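Local coordinates for Rab5 protein, putative (Plasmodium falciparum, PDB 3CLV) that is a putative Rab5 protein of the Ras family of P-loop nucleotide-binding proteins and holds guanosine-5'-diphosphate in its pocket, at residues 151-156 against 179-184; 18-23 against 121-126; 10-15 against 95-100. All coordinates share one frame; numbering follows the deposited sequence.

Interaction 1: residues 151-156 against 179-184; sequences ILVANK and LFIQTS. With GDP (guanosine-5'-diphosphate), chain D.
The phenyl ring of Phe180 leans slantwise against strand 151-155, its CE1 and CZ reaching Ala154 CB and its CD1 4.1 Å from Leu152 CD2. Phe180 CG stands anti to the backbone N (chi1 174°), bringing the ring back over the neighbouring strand. The second flat group is the guanine of GDP: the methylenes of Lys156 run across one of its faces, with Lys156 CG 3.5 Å from GDP C6, while Asn155 ND2 lies by N7 and Ser184 OG by O6. The residues lie on, or just beyond the ends of, two adjacent parallel strands in the mixed sheet of a Ras-like (P-loop) fold, joined through helix 166-175 as a beta-alpha-beta unit. Backbone bonds alternate along the pair, from Leu152 N to Leu179 O, Ile181 N to Leu152 O, Ala154 N to Ile181 O and Thr183 N to Ala154 O. The last is 2.8 Å and nearly straight (174°).

Leu152, Phe180 and Gln182 touch helix 166-175, with Ala154 on the same sheet face, whereas Ile151, Val153 and Ile181 form an apolar patch facing helix 191-206; Ile151 and Val153 also touch Ile121 of the adjacent strand. In that patch Ile181 CG2 is shared, lying 3.8 Å from Val153 CG2 and touching Ile151 CD1 as well. Toward the nucleotide the patch turns polar. Asn155 OD1 accepts a bond from Ala185 N, and its ND2 donates to Val18 O, which fixes the amide's rotation. Lys156 NZ bonds both Ser17 O and, at 3.0 Å, GDP O4'. Across the strands, Thr183 OG1 also donates to Asn155 OD1 at 2.9 Å, tilted 20° from the amide plane.

Interaction 2: residues 18-23 against 121-126; sequences VGKSSI and IVVFDI. With GDP (guanosine-5'-diphosphate), chain D.
Val18 and Ile23 both close on Val123, which is the central side chain of this buried contact. Val18 CG2 lies 3.7 Å from Val123 CG1, and Val18 CG1 rests over the backbone where Phe124 joins Asp125. Ile23 meets the same valine tip to tip, with its CD1 3.8 Å from Val123 CG2. Between them Lys20 adds only a loose touch of CG on that methyl. Methyl groups, meeting either methyls or main chain, make the contact across the segments, while the amides of residues 19-22 and the polar ends of Lys20, Ser21 and Ser22 bind the diphosphate of GDP.

That division is consistent with a P-loop (Walker A) turn leading into a helix, laid beside strand 121-125 of the sheet. GDP O3B is gripped by three donors: Gly19 N, Lys20 N and, at 2.8 Å, Lys20 NZ. Lys20 bends at chi3 (-62°) and chi4 (-55°), folding its amine back onto that oxygen, and Gly14 O takes a further bond from NZ. Ser21 N donates to GDP O1B. On the alpha phosphate, GDP O2A receives Ser21 OG at 2.6 Å, Ser22 OG at 2.7 Å and Ser22 N.

Gly19, at the N-cap, lies beside N7 of the base, with a backbone conformation that suits glycine. The amides of the first helical turn point at the phosphates, where the helix end would be expected to favour negative charge. Farther out, Val18 O is held by Asn155 ND2, Thr131 OG1 receives the amide of Asp125, and Asp125 OD1 bonds Ser127 OG.

Interaction 3: residues 10-15 against 95-100; sequences TVLLGE and FDIWDT
Thr10 and Leu12 pair with strand 95-99 through backbone hydrogen bonds that join two parallel strands inside the mixed sheet of a Ras-like fold. Thr10 N donates to Asp96 O, Trp98 N to Thr10 O and Leu12 N to Trp98 O (2.8 Å). The strands twist by 30° against each other.

Apolar contacts lie on both faces. On the side turned to helix 20-29, Leu12 CB packs 3.9 Å from Ile97 CG2. On the other, Val11 CG2 meets Thr100 CG2 at 3.8 Å, with Leu13 CD1 close to the same methyl; Thr100 chi1 of 55° leaves CG2 anti to the carbonyl carbon, turned to this pair. Trp98 on that face meets Phe44 edge to face and Lys9 in a cation-pi contact.

Polar side-chain atoms find their partners mostly outside the two segments. Thr10 OG1 sits at the edge of the Phe95 ring, in its plane and 3.4 Å from CD1, while bonding Tyr8 O. Trp98 NE1 donates to Asp96 OD2 at 2.9 Å, and in one Asp96 conformer OD1 salt-bridges Arg115 of the second subunit. Thr100 OG1 bonds Glu104.

The pairing runs one residue past strand 95-99: Thr100 N donates to Leu12 O at 3.0 Å, almost straight (175°). With the Ala101 amide on Asp99 OD1, this is consistent with holding the start of the family's DTAG motif in place, Asp99 beside Lys20.

Overall arrangement
From the N terminus, strand 8-13 opens interaction 3 and the turn into helix 20-29 opens interaction 2 soon after. Residues 95-100 then close the first loop, which carries helix 20-29 and strand 43-50, and residues 121-126 close the second, so these two contacts cross. Interaction 1 follows both in series and closes a short loop containing helix 166-175. In the sheet, strand 8-13 lies between 92-99 and 119-125, and 149-155 bridges 119-125 to the outermost strand 179-183. Interactions 2 and 3 meet where Ile121 pairs with Val11 and Leu13; interactions 1 and 2 meet between strands 119-125 and 149-155, and both border GDP.

Interaction 1: residues 151-156 against 179-184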
loop_
_atom_site.group_PDB
_atom_site.type_symbol
_atom_site.label_atom_id
_atom_site.label_comp_id
_atom_site.label_asym_id
_atom_site.label_seq_id
_atom_site.Cartn_x
_atom_site.Cartn_y
_atom_site.Cartn_z
ATOM N N ILE A 151 -16.985 -4.920 -4.210
ATOM C CA ILE A 151 -18.353 -4.552 -3.889
ATOM C C ILE A 151 -18.715 -3.228 -4.574
ATOM O O ILE A 151 -18.019 -2.204 -4.419
ATOM C CB ILE A 151 -18.636 -4.573 -2.366
ATOM C CG1 ILE A 151 -20.124 -4.311 -2.073
ATOM C CG2 ILE A 151 -17.680 -3.620 -1.568
ATOM C CD1 ILE A 151 -20.557 -4.966 -0.725
ATOM N N LEU A 152 -19.783 -3.280 -5.367
ATOM C CA LEU A 152 -20.268 -2.107 -6.068
ATOM C C LEU A 152 -21.308 -1.484 -5.156
ATOM O O LEU A 152 -22.226 -2.171 -4.692
ATOM C CB LEU A 152 -20.849 -2.491 -7.431
ATOM C CG LEU A 152 -21.494 -1.384 -8.259
ATOM C CD1 LEU A 152 -20.417 -0.380 -8.721
ATOM C CD2 LEU A 152 -22.206 -1.998 -9.474
ATOM N N VAL A 153 -21.140 -0.194 -4.860
ATOM C CA VAL A 153 -22.003 0.468 -3.870
ATOM C C VAL A 153 -22.827 1.557 -4.548
ATOM O O VAL A 153 -22.278 2.490 -5.156
ATOM C CB VAL A 153 -21.206 1.060 -2.657
ATOM C CG1 VAL A 153 -22.125 1.887 -1.708
ATOM C CG2 VAL A 153 -20.488 -0.036 -1.879
ATOM N N ALA A 154 -24.150 1.413 -4.453
ATOM C CA ALA A 154 -25.087 2.417 -4.948
ATOM C C ALA A 154 -25.426 3.348 -3.793
ATOM O O ALA A 154 -26.316 3.053 -2.983
ATOM C CB ALA A 154 -26.349 1.748 -5.504
ATOM N N ASN A 155 -24.692 4.456 -3.685
ATOM C CA ASN A 155 -24.909 5.392 -2.588
ATOM C C ASN A 155 -25.955 6.486 -2.913
ATOM O O ASN A 155 -26.236 6.767 -4.083
ATOM C CB ASN A 155 -23.575 6.005 -2.120
ATOM C CG ASN A 155 -23.687 6.727 -0.773
ATOM O OD1 ASN A 155 -24.224 6.192 0.198
ATOM N ND2 ASN A 155 -23.110 7.929 -0.701
ATOM N N LYS A 156 -26.512 7.078 -1.855
ATOM C CA LYS A 156 -27.473 8.206 -1.931
ATOM C C LYS A 156 -28.905 7.779 -2.255
ATOM O O LYS A 156 -29.688 8.565 -2.808
ATOM C CB LYS A 156 -27.002 9.310 -2.879
ATOM C CG LYS A 156 -25.554 9.787 -2.602
ATOM C CD LYS A 156 -25.412 11.222 -3.077
ATOM C CE LYS A 156 -23.953 11.619 -3.263
ATOM N NZ LYS A 156 -23.804 13.079 -3.585
ATOM N N LEU A 179 -20.100 -8.325 -5.560
ATOM C CA LEU A 179 -21.046 -7.985 -4.510
ATOM C C LEU A 179 -21.714 -6.643 -4.850
ATOM O O LEU A 179 -21.144 -5.800 -5.563
ATOM C CB LEU A 179 -20.341 -7.905 -3.138
ATOM C CG LEU A 179 -19.651 -9.187 -2.648
ATOM C CD1 LEU A 179 -18.911 -8.928 -1.334
ATOM C CD2 LEU A 179 -20.683 -10.299 -2.454
ATOM N N PHE A 180 -22.951 -6.490 -4.405
ATOM C CA PHE A 180 -23.708 -5.254 -4.646
ATOM C C PHE A 180 -24.515 -4.850 -3.404
ATOM O O PHE A 180 -25.106 -5.689 -2.733
ATOM C CB PHE A 180 -24.602 -5.394 -5.894
ATOM C CG PHE A 180 -25.520 -4.215 -6.126
ATOM C CD1 PHE A 180 -25.039 -3.051 -6.733
ATOM C CD2 PHE A 180 -26.858 -4.269 -5.744
ATOM C CE1 PHE A 180 -25.882 -1.948 -6.943
ATOM C CE2 PHE A 180 -27.717 -3.165 -5.948
ATOM C CZ PHE A 180 -27.231 -2.009 -6.558
ATOM N N ILE A 181 -24.533 -3.550 -3.094
ATOM C CA ILE A 181 -25.325 -3.057 -1.979
ATOM C C ILE A 181 -25.809 -1.619 -2.270
ATOM O O ILE A 181 -25.145 -0.856 -2.971
ATOM C CB ILE A 181 -24.554 -3.202 -0.630
ATOM C CG1 ILE A 181 -25.471 -2.928 0.577
ATOM C CG2 ILE A 181 -23.250 -2.343 -0.632
ATOM C CD1 ILE A 181 -25.004 -3.575 1.848
ATOM N N GLN A 182 -26.999 -1.288 -1.784
ATOM C CA GLN A 182 -27.547 0.059 -1.912
ATOM C C GLN A 182 -27.448 0.716 -0.551
ATOM O O GLN A 182 -27.846 0.121 0.450
ATOM C CB GLN A 182 -29.008 0.004 -2.345
ATOM C CG GLN A 182 -29.223 -0.441 -3.779
ATOM C CD GLN A 182 -30.687 -0.396 -4.144
ATOM O OE1 GLN A 182 -31.269 0.683 -4.226
ATOM N NE2 GLN A 182 -31.299 -1.563 -4.340
ATOM N N THR A 183 -26.899 1.932 -0.517
ATOM C CA THR A 183 -26.607 2.593 0.757
ATOM C C THR A 183 -27.047 4.064 0.813
ATOM O O THR A 183 -27.262 4.715 -0.218
ATOM C CB THR A 183 -25.076 2.533 1.117
ATOM O OG1 THR A 183 -24.330 3.278 0.149
ATOM C CG2 THR A 183 -24.558 1.098 1.180
ATOM N N SER A 184 -27.181 4.563 2.041
ATOM C CA SER A 184 -27.247 5.994 2.295
ATOM C C SER A 184 -26.322 6.333 3.458
ATOM O O SER A 184 -26.514 5.867 4.587
ATOM C CB SER A 184 -28.693 6.474 2.543
ATOM O OG SER A 184 -28.728 7.886 2.807
HETATM P PB GDP D . -16.590 11.963 -1.978
HETATM O O1B GDP D . -15.698 11.691 -0.810
HETATM O O2B GDP D . -15.999 13.029 -2.873
HETATM O O3B GDP D . -16.862 10.735 -2.809
HETATM O O3A GDP D . -18.052 12.462 -1.484
HETATM P PA GDP D . -18.377 13.239 -0.095
HETATM O O1A GDP D . -17.499 14.473 0.038
HETATM O O2A GDP D . -18.379 12.340 1.102
HETATM O "O5'" GDP D . -19.881 13.731 -0.378
HETATM C "C5'" GDP D . -20.202 14.637 -1.439
HETATM C "C4'" GDP D . -21.546 15.298 -1.108
HETATM O "O4'" GDP D . -22.598 14.331 -1.147
HETATM C "C3'" GDP D . -21.624 15.948 0.271
HETATM O "O3'" GDP D . -22.433 17.117 0.088
HETATM C "C2'" GDP D . -22.384 14.941 1.137
HETATM O "O2'" GDP D . -23.126 15.527 2.216
HETATM C "C1'" GDP D . -23.311 14.327 0.099
HETATM N N9 GDP D . -23.629 12.928 0.402
HETATM C C8 GDP D . -22.743 11.937 0.639
HETATM N N7 GDP D . -23.391 10.779 0.871
HETATM C C5 GDP D . -24.716 11.031 0.763
HETATM C C6 GDP D . -25.967 10.246 0.882
HETATM O O6 GDP D . -25.916 9.020 1.143
HETATM N N1 GDP D . -27.146 10.896 0.691
HETATM C C2 GDP D . -27.226 12.219 0.393
HETATM N N2 GDP D . -28.450 12.778 0.211
HETATM N N3 GDP D . -26.114 13.013 0.286
HETATM C C4 GDP D . -24.866 12.463 0.450
#

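Interaction 2: residues 18-23 against 121-126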
loop_
_atom_site.group_PDB
_atom_site.type_symbol
_atom_site.label_atom_id
_atom_site.label_comp_id
_atom_site.label_asym_id
_atom_site.label_seq_id
_atom_site.Cartn_x
_atom_site.Cartn_y
_atom_site.Cartn_z
ATOM N N VAL A 18 -19.515 11.281 -4.899
ATOM C CA VAL A 18 -20.372 10.071 -4.723
ATOM C C VAL A 18 -20.626 9.714 -3.268
ATOM O O VAL A 18 -21.611 9.047 -2.953
ATOM C CB VAL A 18 -19.878 8.831 -5.536
ATOM C CG1 VAL A 18 -19.780 9.167 -7.011
ATOM C CG2 VAL A 18 -18.549 8.261 -4.995
ATOM N N GLY A 19 -19.763 10.175 -2.365
ATOM C CA GLY A 19 -20.015 9.990 -0.943
ATOM C C GLY A 19 -19.019 9.119 -0.186
ATOM O O GLY A 19 -19.327 8.639 0.903
ATOM N N LYS A 20 -17.822 8.933 -0.738
ATOM C CA LYS A 20 -16.768 8.148 -0.070
ATOM C C LYS A 20 -16.416 8.690 1.326
ATOM O O LYS A 20 -16.371 7.927 2.281
ATOM C CB LYS A 20 -15.505 8.104 -0.944
ATOM C CG LYS A 20 -15.688 7.417 -2.315
ATOM C CD LYS A 20 -14.357 7.360 -3.112
ATOM C CE LYS A 20 -13.745 8.742 -3.483
ATOM N NZ LYS A 20 -14.671 9.701 -4.249
ATOM N N SER A 21 -16.180 9.997 1.465
ATOM C CA SER A 21 -15.764 10.502 2.783
ATOM C C SER A 21 -16.926 10.331 3.756
ATOM O O SER A 21 -16.715 10.081 4.933
ATOM C CB SER A 21 -15.272 11.968 2.743
ATOM O OG SER A 21 -16.344 12.901 2.633
ATOM N N SER A 22 -18.150 10.443 3.232
ATOM C CA SER A 22 -19.372 10.288 4.020
ATOM C C SER A 22 -19.590 8.850 4.490
ATOM O O SER A 22 -19.981 8.614 5.638
ATOM C CB SER A 22 -20.578 10.815 3.258
ATOM O OG SER A 22 -20.406 12.195 2.946
ATOM N N ILE A 23 -19.317 7.880 3.611
ATOM C CA ILE A 23 -19.343 6.477 4.033
ATOM C C ILE A 23 -18.371 6.251 5.198
ATOM O O ILE A 23 -18.724 5.605 6.187
ATOM C CB ILE A 23 -19.042 5.518 2.843
ATOM C CG1 ILE A 23 -20.178 5.569 1.826
ATOM C CG2 ILE A 23 -18.801 4.056 3.328
ATOM C CD1 ILE A 23 -19.819 4.932 0.461
ATOM N N ILE A 121 -13.947 -1.300 -2.841
ATOM C CA ILE A 121 -15.284 -0.740 -2.726
ATOM C C ILE A 121 -15.444 0.333 -3.793
ATOM O O ILE A 121 -14.808 1.402 -3.722
ATOM C CB ILE A 121 -15.539 -0.109 -1.323
ATOM C CG1 ILE A 121 -15.276 -1.109 -0.200
ATOM C CG2 ILE A 121 -16.981 0.448 -1.212
ATOM C CD1 ILE A 121 -15.256 -0.433 1.213
ATOM N N VAL A 122 -16.283 0.051 -4.790
ATOM C CA VAL A 122 -16.471 0.977 -5.911
ATOM C C VAL A 122 -17.846 1.629 -5.782
ATOM O O VAL A 122 -18.883 0.956 -5.909
ATOM C CB VAL A 122 -16.316 0.296 -7.302
ATOM C CG1 VAL A 122 -16.310 1.364 -8.400
ATOM C CG2 VAL A 122 -15.024 -0.510 -7.373
ATOM N N VAL A 123 -17.843 2.928 -5.510
ATOM C CA VAL A 123 -19.052 3.648 -5.118
ATOM C C VAL A 123 -19.534 4.527 -6.277
ATOM O O VAL A 123 -18.741 5.129 -6.971
ATOM C CB VAL A 123 -18.768 4.561 -3.867
ATOM C CG1 VAL A 123 -20.043 5.267 -3.388
ATOM C CG2 VAL A 123 -18.135 3.748 -2.755
ATOM N N PHE A 124 -20.844 4.583 -6.478
ATOM C CA PHE A 124 -21.428 5.573 -7.381
ATOM C C PHE A 124 -22.642 6.207 -6.698
ATOM O O PHE A 124 -23.073 5.764 -5.622
ATOM C CB PHE A 124 -21.750 4.960 -8.762
ATOM C CG PHE A 124 -22.949 4.020 -8.756
ATOM C CD1 PHE A 124 -22.794 2.676 -8.413
ATOM C CD2 PHE A 124 -24.215 4.484 -9.100
ATOM C CE1 PHE A 124 -23.884 1.808 -8.382
ATOM C CE2 PHE A 124 -25.329 3.622 -9.069
ATOM C CZ PHE A 124 -25.156 2.280 -8.714
ATOM N N ASP A 125 -23.154 7.265 -7.321
ATOM C CA ASP A 125 -24.270 8.056 -6.807
ATOM C C ASP A 125 -25.452 7.720 -7.718
ATOM O O ASP A 125 -25.383 7.903 -8.940
ATOM C CB ASP A 125 -23.864 9.549 -6.876
ATOM C CG ASP A 125 -25.000 10.521 -6.557
ATOM O OD1 ASP A 125 -26.162 10.107 -6.312
ATOM O OD2 ASP A 125 -24.700 11.744 -6.588
ATOM N N ILE A 126 -26.521 7.205 -7.122
ATOM C CA ILE A 126 -27.707 6.780 -7.885
ATOM C C ILE A 126 -28.369 7.919 -8.681
ATOM O O ILE A 126 -29.094 7.662 -9.651
ATOM C CB ILE A 126 -28.750 6.001 -7.024
ATOM C CG1 ILE A 126 -29.196 6.791 -5.789
ATOM C CG2 ILE A 126 -28.203 4.638 -6.610
ATOM C CD1 ILE A 126 -30.392 7.718 -6.037
HETATM P PB GDP D . -16.590 11.963 -1.978
HETATM O O1B GDP D . -15.698 11.691 -0.810
HETATM O O2B GDP D . -15.999 13.029 -2.873
HETATM O O3B GDP D . -16.862 10.735 -2.809
HETATM O O3A GDP D . -18.052 12.462 -1.484
HETATM P PA GDP D . -18.377 13.239 -0.095
HETATM O O1A GDP D . -17.499 14.473 0.038
HETATM O O2A GDP D . -18.379 12.340 1.102
HETATM O "O5'" GDP D . -19.881 13.731 -0.378
HETATM C "C5'" GDP D . -20.202 14.637 -1.439
HETATM C "C4'" GDP D . -21.546 15.298 -1.108
HETATM O "O4'" GDP D . -22.598 14.331 -1.147
HETATM C "C3'" GDP D . -21.624 15.948 0.271
HETATM O "O3'" GDP D . -22.433 17.117 0.088
HETATM C "C2'" GDP D . -22.384 14.941 1.137
HETATM O "O2'" GDP D . -23.126 15.527 2.216
HETATM C "C1'" GDP D . -23.311 14.327 0.099
HETATM N N9 GDP D . -23.629 12.928 0.402
HETATM C C8 GDP D . -22.743 11.937 0.639
HETATM N N7 GDP D . -23.391 10.779 0.871
HETATM C C5 GDP D . -24.716 11.031 0.763
HETATM C C6 GDP D . -25.967 10.246 0.882
HETATM O O6 GDP D . -25.916 9.020 1.143
HETATM N N1 GDP D . -27.146 10.896 0.691
HETATM C C2 GDP D . -27.226 12.219 0.393
HETATM N N2 GDP D . -28.450 12.778 0.211
HETATM N N3 GDP D . -26.114 13.013 0.286
HETATM C C4 GDP D . -24.866 12.463 0.450
#

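Interaction 3: residues 10-15 against 95-100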
loop_
_atom_site.group_PDB
_atom_site.type_symbol
_atom_site.label_atom_id
_atom_site.label_comp_id
_atom_site.label_asym_id
_atom_site.label_seq_id
_atom_site.Cartn_x
_atom_site.Cartn_y
_atom_site.Cartn_z
ATOM N N THR A 10 -8.125 -2.191 1.799
ATOM C CA THR A 10 -9.388 -2.013 1.097
ATOM C C THR A 10 -9.377 -0.655 0.427
ATOM O O THR A 10 -9.309 0.384 1.106
ATOM C CB THR A 10 -10.563 -2.148 2.085
ATOM O OG1 THR A 10 -10.535 -3.455 2.654
ATOM C CG2 THR A 10 -11.899 -1.895 1.409
ATOM N N VAL A 11 -9.405 -0.657 -0.909
ATOM C CA VAL A 11 -9.466 0.593 -1.657
ATOM C C VAL A 11 -10.917 1.067 -1.761
ATOM O O VAL A 11 -11.821 0.324 -2.187
ATOM C CB VAL A 11 -8.760 0.555 -3.049
ATOM C CG1 VAL A 11 -9.319 -0.558 -3.966
ATOM C CG2 VAL A 11 -8.862 1.923 -3.766
ATOM N N LEU A 12 -11.129 2.308 -1.345
ATOM C CA LEU A 12 -12.429 2.932 -1.479
ATOM C C LEU A 12 -12.343 3.926 -2.624
ATOM O O LEU A 12 -11.650 4.945 -2.540
ATOM C CB LEU A 12 -12.845 3.587 -0.149
ATOM C CG LEU A 12 -14.118 4.435 -0.125
ATOM C CD1 LEU A 12 -15.343 3.662 -0.567
ATOM C CD2 LEU A 12 -14.312 4.960 1.297
ATOM N N LEU A 13 -13.042 3.599 -3.709
ATOM C CA LEU A 13 -12.855 4.220 -4.998
ATOM C C LEU A 13 -14.193 4.705 -5.551
ATOM O O LEU A 13 -15.216 4.065 -5.347
ATOM C CB LEU A 13 -12.240 3.181 -5.954
ATOM C CG LEU A 13 -12.098 3.454 -7.441
ATOM C CD1 LEU A 13 -10.999 4.486 -7.701
ATOM C CD2 LEU A 13 -11.754 2.146 -8.153
ATOM N N GLY A 14 -14.171 5.823 -6.273
ATOM C CA GLY A 14 -15.376 6.356 -6.928
ATOM C C GLY A 14 -15.122 7.792 -7.330
ATOM O O GLY A 14 -14.171 8.414 -6.840
ATOM N N GLU A 15 -15.963 8.321 -8.217
ATOM C CA GLU A 15 -15.831 9.709 -8.685
ATOM C C GLU A 15 -16.023 10.684 -7.500
ATOM O O GLU A 15 -16.749 10.369 -6.560
ATOM C CB GLU A 15 -16.867 9.968 -9.786
ATOM C CG GLU A 15 -16.829 11.384 -10.381
ATOM C CD GLU A 15 -17.709 11.559 -11.607
ATOM O OE1 GLU A 15 -17.995 10.562 -12.319
ATOM O OE2 GLU A 15 -18.111 12.722 -11.859
ATOM N N PHE A 95 -10.353 -4.051 8.568
ATOM C CA PHE A 95 -10.195 -3.387 7.277
ATOM C C PHE A 95 -9.264 -2.194 7.406
ATOM O O PHE A 95 -9.413 -1.414 8.342
ATOM C CB PHE A 95 -11.563 -2.921 6.749
ATOM C CG PHE A 95 -12.493 -4.054 6.424
ATOM C CD1 PHE A 95 -12.461 -4.658 5.163
ATOM C CD2 PHE A 95 -13.390 -4.533 7.380
ATOM C CE1 PHE A 95 -13.316 -5.720 4.850
ATOM C CE2 PHE A 95 -14.251 -5.601 7.088
ATOM C CZ PHE A 95 -14.218 -6.198 5.808
ATOM N N ASP A 96 -8.296 -2.079 6.491
ATOM C CA ASP A 96 -7.477 -0.885 6.381
ATOM C C ASP A 96 -7.962 -0.146 5.130
ATOM O O ASP A 96 -7.597 -0.515 4.014
ATOM C CB ASP A 96 -5.991 -1.276 6.299
ATOM C CG ASP A 96 -5.075 -0.111 5.916
ATOM O OD1 ASP A 96 -5.456 1.074 6.063
ATOM O OD2 ASP A 96 -3.947 -0.393 5.461
ATOM N N ILE A 97 -8.795 0.873 5.327
ATOM C CA ILE A 97 -9.478 1.554 4.220
ATOM C C ILE A 97 -8.707 2.749 3.701
ATOM O O ILE A 97 -8.420 3.686 4.449
ATOM C CB ILE A 97 -10.892 1.997 4.637
ATOM C CG1 ILE A 97 -11.642 0.794 5.231
ATOM C CG2 ILE A 97 -11.661 2.543 3.436
ATOM C CD1 ILE A 97 -12.729 1.182 6.250
ATOM N N TRP A 98 -8.393 2.710 2.410
ATOM C CA TRP A 98 -7.721 3.783 1.732
ATOM C C TRP A 98 -8.731 4.461 0.819
ATOM O O TRP A 98 -9.111 3.901 -0.218
ATOM C CB TRP A 98 -6.542 3.251 0.892
ATOM C CG TRP A 98 -5.398 2.599 1.670
ATOM C CD1 TRP A 98 -5.482 1.876 2.819
ATOM C CD2 TRP A 98 -4.021 2.578 1.284
ATOM N NE1 TRP A 98 -4.234 1.442 3.204
ATOM C CE2 TRP A 98 -3.321 1.857 2.270
ATOM C CE3 TRP A 98 -3.305 3.123 0.204
ATOM C CZ2 TRP A 98 -1.944 1.643 2.201
ATOM C CZ3 TRP A 98 -1.945 2.914 0.137
ATOM C CH2 TRP A 98 -1.273 2.186 1.139
ATOM N N ASP A 99 -9.123 5.686 1.170
ATOM C CA ASP A 99 -10.058 6.472 0.352
ATOM C C ASP A 99 -9.275 7.263 -0.679
ATOM O O ASP A 99 -8.474 8.124 -0.320
ATOM C CB ASP A 99 -10.881 7.409 1.247
ATOM C CG ASP A 99 -11.834 8.321 0.478
ATOM O OD1 ASP A 99 -12.020 8.142 -0.746
ATOM O OD2 ASP A 99 -12.417 9.236 1.134
ATOM N N THR A 100 -9.496 6.956 -1.960
ATOM C CA THR A 100 -8.746 7.634 -3.031
ATOM C C THR A 100 -8.904 9.162 -2.927
ATOM O O THR A 100 -7.965 9.901 -3.220
ATOM C CB THR A 100 -9.127 7.126 -4.445
ATOM O OG1 THR A 100 -10.539 7.247 -4.635
ATOM C CG2 THR A 100 -8.730 5.652 -4.615
#